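Local coordinates for mandelate racemase / muconate lactonizing enzyme, C-terminal domain protein (Pseudovibrio sp. JE062, PDB 4JHM) that is of unknown function but belongs to the enolase superfamily, with an antiparallel-sheet N-terminal domain and a TIM-barrel-like C-terminal domain, at residues Val257-Ala260 against Gly264-Ser267. Numbering follows the deposited sequence.
Sequences VTHA and GMWS
A Schellman motif ends helix 254-262 where Ala260 meets Gly264 and Met265. Met265 N donates a nearly straight hydrogen bond to Ala260 O (2.9 Å, N-H...O angle 169°). Gly264 is the C-prime residue of the motif. Its positive phi, 72°, turns the chain back against the last turn of the helix. Gly264 N completes the motif at Leu261 O.

The reversal lays two side chains on the helix. The six-membered ring of Trp266 lies flat against Ala260. Ala260 CB stands 3.3 Å from the centroid of the six-membered ring of Trp266, almost exactly on the ring normal, in a CH-pi contact. Trp266 CZ3 also lies 4.1 Å from Val257 CG2, the two side chains crossing at about a right angle.

Met265 is modelled as selenomethionine. Its chain runs extended beyond CG, which carries Met265 SE past Ala260, 4.0 Å from Ala260 CB. Met265 CE then arrives at the edge of the His259 ring, close to the ring plane, 3.3 Å from His259 CE1. The His259 imidazole meets Phe230 and His259 of a neighbouring subunit, so this end of the contact lies at a subunit interface, while Phe230 and Gln234 of helix 230-239 in the same chain touch Met265.

Beyond Trp266, Ser267 pairs by backbone hydrogen bonds with Ile244 of strand 243-245. The arrangement is a Schellman C-cap with apolar side chains folded back on the helix, within the TIM-barrel-like domain of an enolase superfamily protein.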
# COMPACT_ATOMS: atom_id res chain seq x y z
N VAL A 257 -3.76 10.81 17.72
CA VAL A 257 -5.16 10.81 17.30
C VAL A 257 -5.26 10.88 15.78
O VAL A 257 -6.06 10.19 15.16
CB VAL A 257 -5.92 12.02 17.89
CG1 VAL A 257 -7.25 12.21 17.17
CG2 VAL A 257 -6.13 11.84 19.38
N THR A 258 -4.44 11.74 15.19
CA THR A 258 -4.45 11.94 13.76
C THR A 258 -4.12 10.64 13.04
O THR A 258 -4.79 10.24 12.10
CB THR A 258 -3.46 13.03 13.35
OG1 THR A 258 -3.96 14.31 13.77
CG2 THR A 258 -3.24 13.03 11.83
N HIS A 259 -3.07 9.99 13.52
CA HIS A 259 -2.61 8.74 12.93
C HIS A 259 -3.64 7.62 13.06
O HIS A 259 -3.86 6.86 12.11
CB HIS A 259 -1.31 8.31 13.62
CG HIS A 259 -0.74 7.04 13.07
ND1 HIS A 259 -1.04 5.81 13.60
CD2 HIS A 259 0.10 6.82 12.04
CE1 HIS A 259 -0.40 4.87 12.92
NE2 HIS A 259 0.30 5.46 11.96
N ALA A 260 -4.28 7.53 14.22
CA ALA A 260 -5.25 6.47 14.50
C ALA A 260 -6.43 6.55 13.53
O ALA A 260 -6.82 5.56 12.92
CB ALA A 260 -5.75 6.58 15.93
N GLY A 264 -7.41 3.95 10.36
CA GLY A 264 -8.63 3.18 10.62
C GLY A 264 -8.61 2.36 11.90
O GLY A 264 -9.16 1.26 11.95
N MSE A 265 -7.98 2.89 12.94
CA MSE A 265 -7.94 2.23 14.24
C MSE A 265 -9.21 2.43 15.02
O MSE A 265 -9.59 1.57 15.81
CB MSE A 265 -6.82 2.83 15.08
CG MSE A 265 -5.47 2.56 14.44
SE MSE A 265 -4.06 3.01 15.73
CE MSE A 265 -2.57 2.98 14.44
N TRP A 266 -9.86 3.58 14.82
CA TRP A 266 -11.01 3.97 15.62
C TRP A 266 -12.24 4.33 14.80
O TRP A 266 -12.12 4.83 13.68
CB TRP A 266 -10.67 5.20 16.45
CG TRP A 266 -9.49 5.06 17.36
CD1 TRP A 266 -8.98 3.90 17.88
CD2 TRP A 266 -8.70 6.12 17.90
NE1 TRP A 266 -7.91 4.19 18.69
CE2 TRP A 266 -7.72 5.54 18.72
CE3 TRP A 266 -8.73 7.51 17.76
CZ2 TRP A 266 -6.78 6.31 19.40
CZ3 TRP A 266 -7.79 8.26 18.43
CH2 TRP A 266 -6.83 7.66 19.24
N SER A 267 -13.42 4.11 15.37
CA SER A 267 -14.68 4.59 14.80
C SER A 267 -15.03 5.98 15.36
O SER A 267 -15.88 6.68 14.82
CB SER A 267 -15.81 3.63 15.12
OG SER A 267 -15.44 2.30 14.81